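PDB 3GYK: 27kDa outer membrane protein from Silicibacter pomeroyi, which probably acts as a thiol-disulfide oxidoreductase, its DsbA-like thioredoxin domain, the part in this model, carrying a CxxC motif of the thioredoxin type. Local coordinates for residues A[58-63]-A[82-87]. Residues are numbered along the deposited sequence; the frame is centred on the assembly and turned at random.
Sequences YREWPI and GKYEAF
Y58 and E60, at the end of strand 54-60, meet Y84 in the first turn of helix 84-92 through side chains alone, since even the closest pair of CA atoms, Y58 CA and E85 CA, stands 10.3 Å apart. K83 takes the N-cap position, and its O accepts the bond from F87 N at 3.0 Å that closes the opening turn. Y84 spans the gap: with CG anti to its backbone N (chi1 -180°), the ring leaves the helix and carries the phenol to the strand. There Y84 OH donates to E60 OE2 at 2.7 Å, reaching the carboxylate oxygen on its anti side and 22° out of its plane. The carboxylate stands almost perpendicular to the phenol ring, the planes 85° apart, and a bend at chi2 of E60 turns the acid group to that position. OE2 is gripped twice, because Y32 OH also bonds to it; two hydroxyls thus hold a buried carboxylate oxygen and limit the rotation of the group. Y58 closes in edge to edge rather than by stacking: its CD2 lies in the plane of the Y84 ring, 3.7 Å from Y84 CE2 and 3.4 Å from Y84 OH. A phenylalanine in place of Y84 would probably keep much of this rim packing but leave E60 without one of its two hydroxyl partners. The contact is buried and joins the central sheet of the thioredoxin fold to a helix of the DsbA-type helical insertion. F30, on the adjacent parallel strand 24-30, packs against Y58, E60 and Y84; H88, one turn on in helix 84-92, meets the Y58 ring, while A72 and A75 of helix 66-77 pack against E60.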
loop_
_atom_site.group_PDB
_atom_site.type_symbol
_atom_site.label_atom_id
_atom_site.label_comp_id
_atom_site.label_asym_id
_atom_site.label_seq_id
_atom_site.Cartn_x
_atom_site.Cartn_y
_atom_site.Cartn_z
ATOM N N TYR A 58 1.839 0.898 -4.012
ATOM C CA TYR A 58 0.772 0.642 -3.043
ATOM C C TYR A 58 -0.622 0.905 -3.586
ATOM O O TYR A 58 -0.882 1.975 -4.178
ATOM C CB TYR A 58 1.002 1.508 -1.807
ATOM C CG TYR A 58 1.977 0.938 -0.801
ATOM C CD1 TYR A 58 2.549 -0.324 -0.964
ATOM C CD2 TYR A 58 2.268 1.639 0.346
ATOM C CE1 TYR A 58 3.405 -0.867 0.014
ATOM C CE2 TYR A 58 3.124 1.114 1.315
ATOM C CZ TYR A 58 3.677 -0.136 1.148
ATOM O OH TYR A 58 4.522 -0.632 2.112
ATOM N N ARG A 59 -1.525 -0.057 -3.363
ATOM C CA ARG A 59 -2.939 0.132 -3.620
ATOM C C ARG A 59 -3.665 0.085 -2.263
ATOM O O ARG A 59 -3.764 -0.984 -1.609
ATOM C CB ARG A 59 -3.519 -0.992 -4.507
ATOM C CG ARG A 59 -2.949 -1.090 -5.955
ATOM C CD ARG A 59 -2.927 0.238 -6.742
ATOM N NE ARG A 59 -4.146 1.043 -6.639
ATOM C CZ ARG A 59 -4.403 2.073 -7.441
ATOM N NH1 ARG A 59 -3.536 2.368 -8.440
ATOM N NH2 ARG A 59 -5.482 2.844 -7.230
ATOM N N GLU A 60 -4.157 1.238 -1.849
ATOM C CA GLU A 60 -4.997 1.304 -0.649
ATOM C C GLU A 60 -6.325 0.707 -1.038
ATOM O O GLU A 60 -7.011 1.225 -1.937
ATOM C CB GLU A 60 -5.164 2.771 -0.237
ATOM C CG GLU A 60 -3.861 3.441 0.149
ATOM C CD GLU A 60 -3.598 3.352 1.672
ATOM O OE1 GLU A 60 -4.479 2.849 2.400
ATOM O OE2 GLU A 60 -2.523 3.814 2.122
ATOM N N TRP A 61 -6.693 -0.392 -0.370
ATOM C CA TRP A 61 -7.927 -1.111 -0.684
ATOM C C TRP A 61 -8.696 -1.352 0.612
ATOM O O TRP A 61 -8.681 -2.458 1.181
ATOM C CB TRP A 61 -7.607 -2.431 -1.408
ATOM C CG TRP A 61 -8.819 -3.125 -1.947
ATOM C CD1 TRP A 61 -10.008 -2.544 -2.329
ATOM C CD2 TRP A 61 -8.981 -4.535 -2.152
ATOM N NE1 TRP A 61 -10.895 -3.509 -2.750
ATOM C CE2 TRP A 61 -10.290 -4.733 -2.661
ATOM C CE3 TRP A 61 -8.138 -5.651 -1.974
ATOM C CZ2 TRP A 61 -10.799 -6.002 -2.958
ATOM C CZ3 TRP A 61 -8.659 -6.927 -2.276
ATOM C CH2 TRP A 61 -9.955 -7.082 -2.760
ATOM N N PRO A 62 -9.317 -0.275 1.133
ATOM C CA PRO A 62 -10.052 -0.391 2.399
ATOM C C PRO A 62 -11.347 -1.214 2.208
ATOM O O PRO A 62 -12.238 -0.817 1.447
ATOM C CB PRO A 62 -10.343 1.066 2.765
ATOM C CG PRO A 62 -10.411 1.790 1.399
ATOM C CD PRO A 62 -9.235 1.131 0.663
ATOM N N ILE A 63 -11.412 -2.358 2.874
ATOM C CA ILE A 63 -12.525 -3.311 2.709
ATOM C C ILE A 63 -13.095 -3.800 4.030
ATOM O O ILE A 63 -14.082 -4.515 4.036
ATOM C CB ILE A 63 -12.121 -4.518 1.788
ATOM C CG1 ILE A 63 -10.902 -5.259 2.350
ATOM C CG2 ILE A 63 -11.865 -4.023 0.324
ATOM C CD1 ILE A 63 -10.517 -6.574 1.593
ATOM N N GLY A 82 3.741 15.340 2.369
ATOM C CA GLY A 82 5.011 14.688 2.112
ATOM C C GLY A 82 5.337 13.627 3.129
ATOM O O GLY A 82 6.515 13.321 3.357
ATOM N N LYS A 83 4.301 13.028 3.720
ATOM C CA LYS A 83 4.500 12.139 4.851
ATOM C C LYS A 83 3.793 10.792 4.669
ATOM O O LYS A 83 3.549 10.094 5.649
ATOM C CB LYS A 83 4.030 12.822 6.150
ATOM C CG LYS A 83 4.971 13.907 6.665
ATOM C CD LYS A 83 4.415 14.556 7.939
ATOM C CE LYS A 83 5.485 15.337 8.674
ATOM N NZ LYS A 83 5.740 16.647 8.001
ATOM N N TYR A 84 3.487 10.422 3.417
ATOM C CA TYR A 84 2.802 9.152 3.144
ATOM C C TYR A 84 3.532 7.951 3.750
ATOM O O TYR A 84 2.940 7.159 4.496
ATOM C CB TYR A 84 2.550 8.926 1.626
ATOM C CG TYR A 84 1.836 7.613 1.407
ATOM C CD1 TYR A 84 0.452 7.527 1.555
ATOM C CD2 TYR A 84 2.560 6.436 1.138
ATOM C CE1 TYR A 84 -0.214 6.304 1.377
ATOM C CE2 TYR A 84 1.923 5.223 0.984
ATOM C CZ TYR A 84 0.533 5.166 1.129
ATOM O OH TYR A 84 -0.110 3.969 0.996
ATOM N N GLU A 85 4.814 7.787 3.416
ATOM C CA GLU A 85 5.530 6.593 3.855
ATOM C C GLU A 85 5.585 6.471 5.388
ATOM O O GLU A 85 5.289 5.399 5.934
ATOM C CB GLU A 85 6.951 6.521 3.251
ATOM C CG GLU A 85 7.660 5.225 3.626
ATOM C CD GLU A 85 9.018 5.020 2.958
ATOM O OE1 GLU A 85 9.329 5.741 1.965
ATOM O OE2 GLU A 85 9.769 4.135 3.442
ATOM N N ALA A 86 5.961 7.557 6.071
ATOM C CA ALA A 86 6.086 7.511 7.528
ATOM C C ALA A 86 4.727 7.192 8.148
ATOM O O ALA A 86 4.627 6.404 9.107
ATOM C CB ALA A 86 6.602 8.835 8.054
ATOM N N PHE A 87 3.675 7.781 7.583
ATOM C CA PHE A 87 2.318 7.571 8.110
ATOM C C PHE A 87 1.844 6.130 7.876
ATOM O O PHE A 87 1.284 5.489 8.788
ATOM C CB PHE A 87 1.370 8.598 7.469
ATOM C CG PHE A 87 0.009 8.728 8.146
ATOM C CD1 PHE A 87 -0.179 8.440 9.505
ATOM C CD2 PHE A 87 -1.084 9.191 7.397
ATOM C CE1 PHE A 87 -1.444 8.603 10.100
ATOM C CE2 PHE A 87 -2.347 9.349 7.974
ATOM C CZ PHE A 87 -2.526 9.063 9.339
#